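Local coordinates for probable branched-chain amino acid ABC transporter, amino acid binding protein (Thermus thermophilus, PDB 3LKB), which probably serves as the substrate-binding component of an ABC importer for branched-chain amino acids, holding valine in its pocket, at residues Q5-L10 with V48-V53; F74-F79 with L97-I102; S127-A132 with E354-L359; S254-H259 with F333-K338. The protein carries 2 engineered substitutions. All blocks are in the same frame, centred on the assembly; numbering follows the deposited sequence.

Interaction 1: residues Q5-L10 with V48-V53; sequences QQQVTL and VFNCVV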
loop_
_atom_site.group_PDB
_atom_site.type_symbol
_atom_site.label_atom_id
_atom_site.label_comp_id
_atom_site.label_asym_id
_atom_site.label_seq_id
_atom_site.Cartn_x
_atom_site.Cartn_y
_atom_site.Cartn_z
ATOM N N GLN A 5 16.838 -4.119 31.881
ATOM C CA GLN A 5 16.180 -3.784 30.625
ATOM C C GLN A 5 15.355 -2.506 30.715
ATOM O O GLN A 5 14.569 -2.337 31.641
ATOM C CB GLN A 5 15.247 -4.923 30.207
ATOM C CG GLN A 5 15.933 -6.163 29.559
ATOM C CD GLN A 5 14.917 -7.288 29.244
ATOM O OE1 GLN A 5 15.057 -8.006 28.245
ATOM N NE2 GLN A 5 13.888 -7.430 30.091
ATOM N N GLN A 6 15.525 -1.611 29.752
ATOM C CA GLN A 6 14.615 -0.465 29.586
ATOM C C GLN A 6 13.920 -0.479 28.214
ATOM O O GLN A 6 14.412 -1.054 27.235
ATOM C CB GLN A 6 15.354 0.852 29.792
ATOM C CG GLN A 6 16.437 1.073 28.754
ATOM C CD GLN A 6 17.209 2.354 28.985
ATOM O OE1 GLN A 6 16.653 3.454 28.917
ATOM N NE2 GLN A 6 18.506 2.215 29.274
ATOM N N GLN A 7 12.753 0.149 28.157
ATOM C CA GLN A 7 12.032 0.262 26.906
ATOM C C GLN A 7 12.406 1.569 26.175
ATOM O O GLN A 7 12.404 2.675 26.780
ATOM C CB GLN A 7 10.529 0.179 27.152
ATOM C CG GLN A 7 9.751 0.116 25.851
ATOM C CD GLN A 7 8.272 -0.125 26.056
ATOM O OE1 GLN A 7 7.716 -1.080 25.486
ATOM N NE2 GLN A 7 7.613 0.741 26.853
ATOM N N VAL A 8 12.737 1.415 24.890
ATOM C CA VAL A 8 12.988 2.541 24.009
ATOM C C VAL A 8 12.152 2.473 22.688
ATOM O O VAL A 8 12.150 1.457 21.955
ATOM C CB VAL A 8 14.504 2.715 23.701
ATOM C CG1 VAL A 8 14.712 3.701 22.538
ATOM C CG2 VAL A 8 15.275 3.165 24.950
ATOM N N THR A 9 11.445 3.567 22.411
ATOM C CA THR A 9 10.607 3.653 21.253
ATOM C C THR A 9 11.290 4.192 20.013
ATOM O O THR A 9 11.931 5.265 19.999
ATOM C CB THR A 9 9.343 4.392 21.526
ATOM O OG1 THR A 9 8.590 3.627 22.490
ATOM C CG2 THR A 9 8.523 4.497 20.212
ATOM N N LEU A 10 11.161 3.384 18.971
ATOM C CA LEU A 10 11.679 3.714 17.678
ATOM C C LEU A 10 10.432 4.022 16.863
ATOM O O LEU A 10 9.619 3.145 16.637
ATOM C CB LEU A 10 12.434 2.517 17.128
ATOM C CG LEU A 10 13.499 2.920 16.110
ATOM C CD1 LEU A 10 14.371 3.986 16.733
ATOM C CD2 LEU A 10 14.322 1.734 15.727
ATOM N N VAL A 48 15.054 -2.920 25.164
ATOM C CA VAL A 48 14.112 -3.509 24.188
ATOM C C VAL A 48 13.433 -2.398 23.408
ATOM O O VAL A 48 12.940 -1.426 23.994
ATOM C CB VAL A 48 13.160 -4.624 24.767
ATOM C CG1 VAL A 48 13.701 -5.155 26.073
ATOM C CG2 VAL A 48 11.744 -4.138 24.975
ATOM N N PHE A 49 13.496 -2.494 22.083
ATOM C CA PHE A 49 12.858 -1.488 21.251
ATOM C C PHE A 49 11.364 -1.750 21.151
ATOM O O PHE A 49 10.924 -2.858 20.851
ATOM C CB PHE A 49 13.499 -1.357 19.862
ATOM C CG PHE A 49 14.909 -0.794 19.896
ATOM C CD1 PHE A 49 15.130 0.582 19.938
ATOM C CD2 PHE A 49 16.008 -1.645 19.904
ATOM C CE1 PHE A 49 16.421 1.099 19.978
ATOM C CE2 PHE A 49 17.314 -1.142 19.946
ATOM C CZ PHE A 49 17.529 0.223 19.984
ATOM N N ASN A 50 10.605 -0.720 21.468
ATOM C CA ASN A 50 9.218 -0.658 21.123
ATOM C C ASN A 50 9.104 -0.001 19.709
ATOM O O ASN A 50 9.461 1.171 19.471
ATOM C CB ASN A 50 8.493 0.145 22.206
ATOM C CG ASN A 50 7.043 0.301 21.927
ATOM O OD1 ASN A 50 6.412 -0.652 21.525
ATOM N ND2 ASN A 50 6.494 1.513 22.130
ATOM N N CYS A 51 8.636 -0.794 18.767
ATOM C CA CYS A 51 8.631 -0.388 17.380
ATOM C C CYS A 51 7.299 0.233 16.986
ATOM O O CYS A 51 6.314 -0.454 16.930
ATOM C CB CYS A 51 8.846 -1.584 16.495
ATOM S SG CYS A 51 8.782 -1.000 14.772
ATOM N N VAL A 52 7.273 1.528 16.730
ATOM C CA VAL A 52 6.054 2.169 16.364
ATOM C C VAL A 52 6.155 2.743 14.952
ATOM O O VAL A 52 6.925 3.676 14.690
ATOM C CB VAL A 52 5.644 3.200 17.386
ATOM C CG1 VAL A 52 4.380 3.881 16.938
ATOM C CG2 VAL A 52 5.481 2.512 18.768
ATOM N N VAL A 53 5.379 2.137 14.052
ATOM C CA VAL A 53 5.373 2.452 12.635
ATOM C C VAL A 53 3.978 2.909 12.252
ATOM O O VAL A 53 3.062 2.086 12.208
ATOM C CB VAL A 53 5.748 1.206 11.817
ATOM C CG1 VAL A 53 5.310 1.368 10.381
ATOM C CG2 VAL A 53 7.260 0.962 11.907
#

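Interaction 2: residues F74-F79 with L97-I102; sequences FKIPVF and LRIPTI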
loop_
_atom_site.group_PDB
_atom_site.type_symbol
_atom_site.label_atom_id
_atom_site.label_comp_id
_atom_site.label_asym_id
_atom_site.label_seq_id
_atom_site.Cartn_x
_atom_site.Cartn_y
_atom_site.Cartn_z
ATOM N N PHE A 74 5.573 8.474 24.158
ATOM C CA PHE A 74 6.671 7.530 23.985
ATOM C C PHE A 74 8.080 8.084 24.295
ATOM O O PHE A 74 9.044 7.329 24.233
ATOM C CB PHE A 74 6.618 6.854 22.602
ATOM C CG PHE A 74 5.360 6.092 22.357
ATOM C CD1 PHE A 74 5.101 4.919 23.021
ATOM C CD2 PHE A 74 4.410 6.564 21.461
ATOM C CE1 PHE A 74 3.916 4.234 22.817
ATOM C CE2 PHE A 74 3.221 5.866 21.243
ATOM C CZ PHE A 74 2.983 4.709 21.919
ATOM N N LYS A 75 8.190 9.385 24.613
ATOM C CA LYS A 75 9.482 9.999 25.017
ATOM C C LYS A 75 10.601 9.729 24.030
ATOM O O LYS A 75 11.746 9.477 24.443
ATOM C CB LYS A 75 9.960 9.479 26.390
ATOM C CG LYS A 75 8.918 9.379 27.477
ATOM C CD LYS A 75 8.413 10.728 27.922
ATOM C CE LYS A 75 7.045 10.559 28.563
ATOM N NZ LYS A 75 6.554 11.856 29.088
ATOM N N ILE A 76 10.295 9.762 22.739
ATOM C CA ILE A 76 11.296 9.412 21.729
ATOM C C ILE A 76 12.570 10.258 21.802
ATOM O O ILE A 76 12.502 11.470 21.882
ATOM C CB ILE A 76 10.724 9.419 20.255
ATOM C CG1 ILE A 76 10.166 10.796 19.845
ATOM C CG2 ILE A 76 9.640 8.351 20.082
ATOM C CD1 ILE A 76 9.893 10.911 18.369
ATOM N N PRO A 77 13.735 9.606 21.747
ATOM C CA PRO A 77 15.019 10.269 21.641
ATOM C C PRO A 77 15.473 10.587 20.199
ATOM O O PRO A 77 16.473 11.307 20.015
ATOM C CB PRO A 77 15.973 9.241 22.293
ATOM C CG PRO A 77 15.345 7.914 21.935
ATOM C CD PRO A 77 13.876 8.155 21.970
ATOM N N VAL A 78 14.740 10.049 19.213
ATOM C CA VAL A 78 14.961 10.219 17.743
ATOM C C VAL A 78 13.605 10.105 17.040
ATOM O O VAL A 78 12.719 9.437 17.555
ATOM C CB VAL A 78 15.784 9.056 17.080
ATOM C CG1 VAL A 78 16.439 9.521 15.717
ATOM C CG2 VAL A 78 16.820 8.524 17.989
ATOM N N PHE A 79 13.500 10.683 15.842
ATOM C CA PHE A 79 12.293 10.696 15.017
ATOM C C PHE A 79 12.776 10.250 13.651
ATOM O O PHE A 79 13.649 10.900 13.070
ATOM C CB PHE A 79 11.795 12.137 14.921
ATOM C CG PHE A 79 10.601 12.364 13.989
ATOM C CD1 PHE A 79 9.717 11.333 13.634
ATOM C CD2 PHE A 79 10.338 13.652 13.513
ATOM C CE1 PHE A 79 8.599 11.567 12.809
ATOM C CE2 PHE A 79 9.228 13.916 12.699
ATOM C CZ PHE A 79 8.350 12.841 12.325
ATOM N N LEU A 97 12.228 21.316 20.423
ATOM C CA LEU A 97 12.436 20.242 21.365
ATOM C C LEU A 97 13.719 19.447 21.180
ATOM O O LEU A 97 13.924 18.461 21.872
ATOM C CB LEU A 97 11.186 19.347 21.445
ATOM C CG LEU A 97 10.618 18.787 20.169
ATOM C CD1 LEU A 97 11.381 17.534 19.910
ATOM C CD2 LEU A 97 9.133 18.477 20.321
ATOM N N ARG A 98 14.580 19.885 20.258
ATOM C CA ARG A 98 15.892 19.276 20.078
ATOM C C ARG A 98 15.869 17.747 19.880
ATOM O O ARG A 98 16.665 17.034 20.471
ATOM C CB ARG A 98 16.798 19.586 21.284
ATOM C CG ARG A 98 16.863 21.037 21.701
ATOM C CD ARG A 98 17.727 21.205 22.920
ATOM N NE ARG A 98 17.693 22.575 23.435
ATOM C CZ ARG A 98 18.534 23.560 23.076
ATOM N NH1 ARG A 98 19.493 23.369 22.166
ATOM N NH2 ARG A 98 18.414 24.767 23.623
ATOM N N ILE A 99 14.951 17.210 19.091
ATOM C CA ILE A 99 15.117 15.783 18.802
ATOM C C ILE A 99 15.682 15.461 17.424
ATOM O O ILE A 99 15.087 15.822 16.409
ATOM C CB ILE A 99 13.892 14.885 19.157
ATOM C CG1 ILE A 99 12.933 14.767 18.009
ATOM C CG2 ILE A 99 13.169 15.283 20.520
ATOM C CD1 ILE A 99 12.376 13.358 18.020
ATOM N N PRO A 100 16.834 14.772 17.391
ATOM C CA PRO A 100 17.451 14.323 16.119
ATOM C C PRO A 100 16.461 13.613 15.242
ATOM O O PRO A 100 15.736 12.759 15.721
ATOM C CB PRO A 100 18.515 13.326 16.568
ATOM C CG PRO A 100 18.853 13.737 17.954
ATOM C CD PRO A 100 17.542 14.223 18.561
ATOM N N THR A 101 16.463 13.932 13.962
ATOM C CA THR A 101 15.425 13.490 13.048
ATOM C C THR A 101 16.084 13.020 11.813
ATOM O O THR A 101 16.864 13.782 11.203
ATOM C CB THR A 101 14.505 14.663 12.704
ATOM O OG1 THR A 101 13.764 14.971 13.876
ATOM C CG2 THR A 101 13.522 14.344 11.591
ATOM N N ILE A 102 15.811 11.776 11.443
ATOM C CA ILE A 102 16.413 11.210 10.253
ATOM C C ILE A 102 15.302 10.978 9.241
ATOM O O ILE A 102 14.506 10.053 9.417
ATOM C CB ILE A 102 17.093 9.873 10.581
ATOM C CG1 ILE A 102 18.091 10.097 11.716
ATOM C CG2 ILE A 102 17.697 9.252 9.315
ATOM C CD1 ILE A 102 18.635 8.790 12.372
#

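Interaction 3: residues S127-A132 with E354-L359; sequences SEQVVA and EGLRIL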
loop_
_atom_site.group_PDB
_atom_site.type_symbol
_atom_site.label_atom_id
_atom_site.label_comp_id
_atom_site.label_asym_id
_atom_site.label_seq_id
_atom_site.Cartn_x
_atom_site.Cartn_y
_atom_site.Cartn_z
ATOM N N SER A 127 18.435 17.620 -4.838
ATOM C CA SER A 127 19.218 18.603 -5.606
ATOM C C SER A 127 20.565 18.115 -6.165
ATOM O O SER A 127 20.824 18.266 -7.367
ATOM C CB SER A 127 19.446 19.865 -4.767
ATOM O OG SER A 127 18.202 20.474 -4.549
ATOM N N GLU A 128 21.407 17.530 -5.318
ATOM C CA GLU A 128 22.684 16.997 -5.803
ATOM C C GLU A 128 22.446 15.944 -6.892
ATOM O O GLU A 128 23.114 15.949 -7.920
ATOM C CB GLU A 128 23.516 16.399 -4.649
ATOM C CG GLU A 128 24.934 16.018 -5.037
ATOM C CD GLU A 128 25.950 16.063 -3.902
ATOM O OE1 GLU A 128 25.599 16.113 -2.682
ATOM O OE2 GLU A 128 27.141 16.065 -4.238
ATOM N N GLN A 129 21.513 15.038 -6.627
ATOM C CA GLN A 129 21.081 13.986 -7.551
ATOM C C GLN A 129 20.700 14.592 -8.883
ATOM O O GLN A 129 21.226 14.198 -9.910
ATOM C CB GLN A 129 19.878 13.179 -6.928
ATOM C CG GLN A 129 20.322 12.329 -5.745
ATOM C CD GLN A 129 19.186 11.807 -4.911
ATOM O OE1 GLN A 129 18.032 11.731 -5.336
ATOM N NE2 GLN A 129 19.502 11.474 -3.697
ATOM N N VAL A 130 19.797 15.546 -8.879
ATOM C CA VAL A 130 19.332 16.159 -10.080
ATOM C C VAL A 130 20.431 16.924 -10.842
ATOM O O VAL A 130 20.549 16.759 -12.009
ATOM C CB VAL A 130 18.051 17.019 -9.881
ATOM C CG1 VAL A 130 17.849 17.911 -10.967
ATOM C CG2 VAL A 130 16.899 16.222 -9.718
ATOM N N VAL A 131 21.236 17.701 -10.140
ATOM C CA VAL A 131 22.405 18.337 -10.683
ATOM C C VAL A 131 23.442 17.322 -11.205
ATOM O O VAL A 131 24.052 17.538 -12.189
ATOM C CB VAL A 131 23.041 19.336 -9.662
ATOM C CG1 VAL A 131 24.275 19.895 -10.128
ATOM C CG2 VAL A 131 22.116 20.364 -9.278
ATOM N N ALA A 132 23.601 16.207 -10.532
ATOM C CA ALA A 132 24.498 15.203 -11.014
ATOM C C ALA A 132 24.037 14.650 -12.357
ATOM O O ALA A 132 24.821 14.509 -13.242
ATOM C CB ALA A 132 24.729 14.112 -9.995
ATOM N N GLU A 354 27.653 11.088 1.452
ATOM C CA GLU A 354 27.728 12.216 0.543
ATOM C C GLU A 354 27.977 11.819 -0.940
ATOM O O GLU A 354 27.841 12.653 -1.843
ATOM C CB GLU A 354 28.756 13.250 1.073
ATOM C CG GLU A 354 30.248 12.911 0.901
ATOM C CD GLU A 354 30.769 11.687 1.711
ATOM O OE1 GLU A 354 30.079 11.197 2.662
ATOM O OE2 GLU A 354 31.907 11.246 1.381
ATOM N N GLY A 355 28.357 10.572 -1.191
ATOM C CA GLY A 355 28.514 10.099 -2.566
ATOM C C GLY A 355 27.255 9.480 -3.160
ATOM O O GLY A 355 26.341 8.998 -2.441
ATOM N N LEU A 356 27.196 9.514 -4.490
ATOM C CA LEU A 356 26.112 8.912 -5.246
ATOM C C LEU A 356 26.734 8.389 -6.529
ATOM O O LEU A 356 27.910 8.681 -6.800
ATOM C CB LEU A 356 24.963 9.912 -5.513
ATOM C CG LEU A 356 25.297 11.286 -6.109
ATOM C CD1 LEU A 356 25.832 11.169 -7.482
ATOM C CD2 LEU A 356 24.065 12.141 -6.140
ATOM N N ARG A 357 25.980 7.586 -7.274
ATOM C CA ARG A 357 26.380 7.190 -8.610
ATOM C C ARG A 357 25.195 7.372 -9.550
ATOM O O ARG A 357 24.053 7.575 -9.107
ATOM C CB ARG A 357 26.792 5.691 -8.652
ATOM C CG ARG A 357 27.803 5.203 -7.605
ATOM C CD ARG A 357 28.005 3.721 -7.736
ATOM N NE ARG A 357 26.931 2.953 -7.106
ATOM C CZ ARG A 357 26.880 1.619 -7.044
ATOM N NH1 ARG A 357 27.868 0.894 -7.588
ATOM N NH2 ARG A 357 25.835 1.011 -6.450
ATOM N N ILE A 358 25.478 7.346 -10.847
ATOM C CA ILE A 358 24.445 7.189 -11.840
ATOM C C ILE A 358 24.444 5.724 -12.287
ATOM O O ILE A 358 25.499 5.136 -12.589
ATOM C CB ILE A 358 24.689 8.115 -13.056
ATOM C CG1 ILE A 358 24.963 9.578 -12.633
ATOM C CG2 ILE A 358 23.625 7.983 -14.153
ATOM C CD1 ILE A 358 23.958 10.183 -11.843
ATOM N N LEU A 359 23.260 5.119 -12.307
ATOM C CA LEU A 359 23.123 3.745 -12.793
ATOM C C LEU A 359 22.227 3.755 -14.031
ATOM O O LEU A 359 21.385 4.647 -14.171
ATOM C CB LEU A 359 22.578 2.806 -11.708
ATOM C CG LEU A 359 23.394 2.891 -10.384
ATOM C CD1 LEU A 359 22.906 3.876 -9.349
ATOM C CD2 LEU A 359 23.597 1.574 -9.705
#

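Interaction 4: residues S254-H259 with F333-K338; sequences SFYMAH and FAVSTK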
loop_
_atom_site.group_PDB
_atom_site.type_symbol
_atom_site.label_atom_id
_atom_site.label_comp_id
_atom_site.label_asym_id
_atom_site.label_seq_id
_atom_site.Cartn_x
_atom_site.Cartn_y
_atom_site.Cartn_z
ATOM N N SER A 254 22.404 7.010 -3.959
ATOM C CA SER A 254 23.515 6.687 -3.090
ATOM C C SER A 254 23.634 5.228 -2.657
ATOM O O SER A 254 24.571 4.831 -2.092
ATOM C CB SER A 254 23.449 7.535 -1.830
ATOM O OG SER A 254 23.868 8.800 -2.031
ATOM N N PHE A 255 22.617 4.469 -2.918
ATOM C CA PHE A 255 22.544 3.082 -2.451
ATOM C C PHE A 255 23.270 2.068 -3.326
ATOM O O PHE A 255 23.497 2.302 -4.510
ATOM C CB PHE A 255 21.080 2.658 -2.193
ATOM C CG PHE A 255 20.438 3.441 -1.062
ATOM C CD1 PHE A 255 19.739 4.634 -1.328
ATOM C CD2 PHE A 255 20.621 3.043 0.282
ATOM C CE1 PHE A 255 19.212 5.399 -0.273
ATOM C CE2 PHE A 255 20.077 3.797 1.355
ATOM C CZ PHE A 255 19.376 4.970 1.079
ATOM N N TYR A 256 23.689 0.966 -2.698
ATOM C CA TYR A 256 24.089 -0.237 -3.382
ATOM C C TYR A 256 22.833 -0.904 -3.934
ATOM O O TYR A 256 21.714 -0.724 -3.373
ATOM C CB TYR A 256 24.738 -1.189 -2.368
ATOM C CG TYR A 256 26.130 -0.804 -1.995
ATOM C CD1 TYR A 256 27.142 -0.813 -2.953
ATOM C CD2 TYR A 256 26.460 -0.427 -0.705
ATOM C CE1 TYR A 256 28.430 -0.464 -2.645
ATOM C CE2 TYR A 256 27.792 -0.073 -0.380
ATOM C CZ TYR A 256 28.746 -0.088 -1.365
ATOM O OH TYR A 256 30.057 0.247 -1.134
ATOM N N MET A 257 23.017 -1.685 -5.005
ATOM C CA MET A 257 21.954 -2.502 -5.562
ATOM C C MET A 257 21.879 -3.859 -4.912
ATOM O O MET A 257 22.858 -4.355 -4.315
ATOM C CB MET A 257 22.154 -2.703 -7.045
ATOM C CG MET A 257 22.329 -1.411 -7.857
ATOM S SD MET A 257 20.811 -0.408 -7.765
ATOM C CE MET A 257 21.449 1.069 -8.390
ATOM N N ALA A 258 20.725 -4.478 -5.096
ATOM C CA ALA A 258 20.436 -5.800 -4.588
ATOM C C ALA A 258 21.405 -6.868 -5.136
ATOM O O ALA A 258 21.595 -7.920 -4.500
ATOM C CB ALA A 258 18.997 -6.169 -4.921
ATOM N N HIS A 259 22.041 -6.581 -6.266
ATOM C CA HIS A 259 22.894 -7.566 -6.885
ATOM C C HIS A 259 24.345 -7.338 -6.576
ATOM O O HIS A 259 25.179 -8.103 -7.016
ATOM C CB HIS A 259 22.658 -7.647 -8.407
ATOM C CG HIS A 259 23.092 -6.424 -9.155
ATOM N ND1 HIS A 259 22.229 -5.386 -9.455
ATOM C CD2 HIS A 259 24.293 -6.081 -9.688
ATOM C CE1 HIS A 259 22.885 -4.455 -10.131
ATOM N NE2 HIS A 259 24.134 -4.853 -10.290
ATOM N N PHE A 333 25.258 -0.037 3.406
ATOM C CA PHE A 333 24.008 0.198 2.652
ATOM C C PHE A 333 24.163 1.170 1.499
ATOM O O PHE A 333 23.516 1.010 0.442
ATOM C CB PHE A 333 22.867 0.664 3.549
ATOM C CG PHE A 333 22.381 -0.383 4.463
ATOM C CD1 PHE A 333 21.851 -1.560 3.956
ATOM C CD2 PHE A 333 22.436 -0.209 5.821
ATOM C CE1 PHE A 333 21.349 -2.531 4.804
ATOM C CE2 PHE A 333 21.953 -1.178 6.687
ATOM C CZ PHE A 333 21.423 -2.341 6.187
ATOM N N ALA A 334 25.033 2.153 1.692
ATOM C CA ALA A 334 25.242 3.194 0.714
ATOM C C ALA A 334 26.688 3.194 0.328
ATOM O O ALA A 334 27.527 2.721 1.100
ATOM C CB ALA A 334 24.851 4.582 1.298
ATOM N N VAL A 335 26.973 3.767 -0.834
ATOM C CA VAL A 335 28.306 3.839 -1.387
ATOM C C VAL A 335 29.180 4.839 -0.606
ATOM O O VAL A 335 28.671 5.615 0.179
ATOM C CB VAL A 335 28.240 4.248 -2.880
ATOM C CG1 VAL A 335 27.466 3.260 -3.658
ATOM C CG2 VAL A 335 27.635 5.648 -3.063
ATOM N N SER A 336 30.489 4.785 -0.786
ATOM C CA SER A 336 31.381 5.791 -0.227
ATOM C C SER A 336 32.381 6.272 -1.299
ATOM O O SER A 336 32.706 5.521 -2.250
ATOM C CB SER A 336 32.072 5.257 1.031
ATOM O OG SER A 336 32.667 4.008 0.782
ATOM N N THR A 337 32.813 7.527 -1.243
ATOM C CA THR A 337 33.858 7.942 -2.212
ATOM C C THR A 337 35.188 7.221 -1.906
ATOM O O THR A 337 35.344 6.644 -0.827
ATOM C CB THR A 337 34.027 9.427 -2.256
ATOM O OG1 THR A 337 34.385 9.881 -0.946
ATOM C CG2 THR A 337 32.691 10.085 -2.675
ATOM N N LYS A 338 36.130 7.189 -2.848
ATOM C CA LYS A 338 37.370 6.473 -2.541
ATOM C C LYS A 338 38.137 7.282 -1.539
ATOM O O LYS A 338 38.903 6.766 -0.753
ATOM C CB LYS A 338 38.194 6.104 -3.770
ATOM C CG LYS A 338 38.447 7.192 -4.797
ATOM C CD LYS A 338 39.504 6.656 -5.757
ATOM C CE LYS A 338 40.671 6.028 -4.917
ATOM N NZ LYS A 338 41.715 5.298 -5.704
#

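Interaction 1: residues Q5-L10 with V48-V53
Val8 lays its CG1 methyl beside the ring of Phe49, 4.0 Å from CE1, with the two side chains pointing the same way off one face of the sheet. CG1, anti to the backbone N (chi1 167°), is the methyl that meets the ring. Leu10 touches the same ring through CB, 4.3 Å from Phe49 CD1, so a valine, a leucine and a phenylalanine form one oily patch. Helix 285-308 meets Leu10 and Phe49, and helix 21-41, the helix of this beta-alpha-beta unit, also packs on both.

The backbones are neighbouring parallel strands. Val8 and Leu10 each use both N-H and C=O toward segment 48-53, as Val48 and Asn50 do toward segment 5-10. In this ladder Asn50 N to Val8 O is the shortest link at 2.7 Å, with the donor 40° above the carbonyl plane; Phe49 CA also brings a C-H to that oxygen.

The other face is more polar. Asn50 and Thr9 stand side by side, and Asn50 ND2 gives a hydrogen bond to Thr9 OG1 (3.0 Å) that lies in the amide plane. Gln7 reaches over with OE1 against Asn50 CB at 3.6 Å. Threonine suits its position because its methyl does apolar work as well, Thr9 CG2 meeting Val52 CG2 at 3.9 Å. Phe74 touches both Thr9 and Asn50.

The chemistry therefore differs by face: the side chains around Phe49 meet by apolar packing, with no directed bond among them, whereas the bond from Asn50 fixes the turn of its amide and makes the threonine oxygen an acceptor.

Interaction 2: residues F74-F79 with L97-I102
The ring of Phe79 has Thr101 at its edge: OG1 lies near the ring plane, 3.7 Å from CD2, while Thr101 CG2 comes to the same carbon. Phe67 of helix 60-72 stacks with this ring, and Leu90 and Ile94 of helix 84-97 pack on it as well. The two segments open the parallel strands of a beta-alpha-beta unit in which helix 84-97 links strand 79-81 to strand 101-103, within a periplasmic binding protein fold.

The strands meet at the bridge of Phe79 with Thr101, whose side chains lie alongside each other. Phe79 N bonds to Pro100 O (3.1 Å) and Ile102 N to Phe79 O (2.8 Å), so the phenylalanine engages segment 97-102 through both its N-H and its C=O. Proline suits position 100, where its carbonyl accepts this bond and its nitrogen has no hydrogen to satisfy.

Before the bridge the contact is apolar and buried. Ile76 and Ile99 cross at about a right angle, their CD1 methyls 3.5 Å apart. In Ile99, CG1 stands between the backbone N and the carbonyl carbon (chi1 90°), and CD1 reaches Phe79 CB at 3.4 Å. Val78 CG1 meets Ile102 CD1 at 4.1 Å, on the side packed against helix 285-308.

A threonine at position 101 can also tie down its own segment: Thr101 OG1 donates a hydrogen bond to Ile99 O at 3.0 Å.

Interaction 3: residues S127-A132 with E354-L359
Glu128, which leans its CG on Leu356, has its OE2 gripped from outside the contact: Arg379 NH1 makes a salt bridge to it and Ser375 N a hydrogen bond. These partners would be expected to stabilise the buried carboxylate as an anion. Here helix 126-140 packs against the mixed sheet of one lobe of the periplasmic binding protein fold, at the start of strand 357-362.

No hydrogen bond joins the two segments, and Leu356 carries most of the contact. Its CG occupies the crowded position between the backbone N and the carbonyl carbon (chi1 51°), and the two methyls part beyond it. Leu356 CD2 comes to Glu128 CG at 4.1 Å and to Gln129 CG at 3.8 Å. The glutamate and glutamine offer aliphatic stems and keep their polar ends for other partners; Gln129 OE1 accepts a hydrogen bond from His231 N.

With CD2 on Glu128 and Gln129 and CD1 on Ala132, the fork of the leucine spans a turn of the helix. There a small alanine leaves room for both Leu356 and Ile358: Ala132 CB lies 4.0 Å from Leu356 CD1 and 4.4 Å from Ile358 CD1.

Interaction 4: residues S254-H259 with F333-K338
Tyr256 and Val335 cross obliquely, the valine presenting its CG1 methyl to one face of the phenol ring. This is a CH-pi contact: Val335 CG1 lies 4.2 Å from the centroid of the Tyr256 ring and 19° off the normal, displaced toward the rim near CE1. CG1, anti to the carbonyl carbon (chi1 -60°), is the methyl set over the ring, while Val335 CG2 rests on Ser254 O, 3.3 Å away. The backbone N of Val335 also lies over a face of the ring. Ala334 O approaches obliquely instead, 3.2 Å from Tyr256 CE2, so the tyrosine ring touches the valine methyl and the Ala334 peptide alike. A large flat residue suits such a position.

Phe255 behaves differently. Its CB leaves the backbone on the side away from segment 333-338, yet ring atom CD2 still passes 3.5 Å from Phe333 O, and the ring meets His231 and helix 285-308. The backbones come close at the bridge, Phe255 CA 4.2 Å from Ala334 CA, and the small Ala334 CB rests against Ser254 O.

Two backbone hydrogen bonds frame this single bridge. Val335 N reaches Ser254 O at 2.9 Å, almost straight at 169°, and Tyr256 N reaches Phe333 O at 3.1 Å. The buried Ser254 hydroxyl has its partners elsewhere, Thr124 OG1 and probably Gly355 O.

The bridge joins the loop after strand 250-253 to the loop that leads toward strand 357-362; with Thr124 and Gly355 nearby, this is consistent with the three-stranded hinge between the lobes of type I periplasmic binding proteins.

How the interactions relate
Interactions 1 and 2 adjoin in one lobe, their centres 13 Å apart: Phe74 CD1 lies 3.8 Å from Thr9 OG1, and Ile76 CG2 packs on Thr9 O. Interactions 3 and 4, centred 12 Å apart, also touch, with Arg357 NE 3.5 Å from Val335 CG1. Between the pairs lie wider gaps, about 9 Å between the nearest atoms of interactions 2 and 4. The bound valine is about 11 Å from the side chain of Ile102 and about 10 Å from those of Gln129 and Phe255, so interactions 2, 3 and 4 all stand back from the pocket. The sodium ion, held by Asp344, Thr351 and Gly352, is about 4 Å from the side chain of Glu354 in interaction 3.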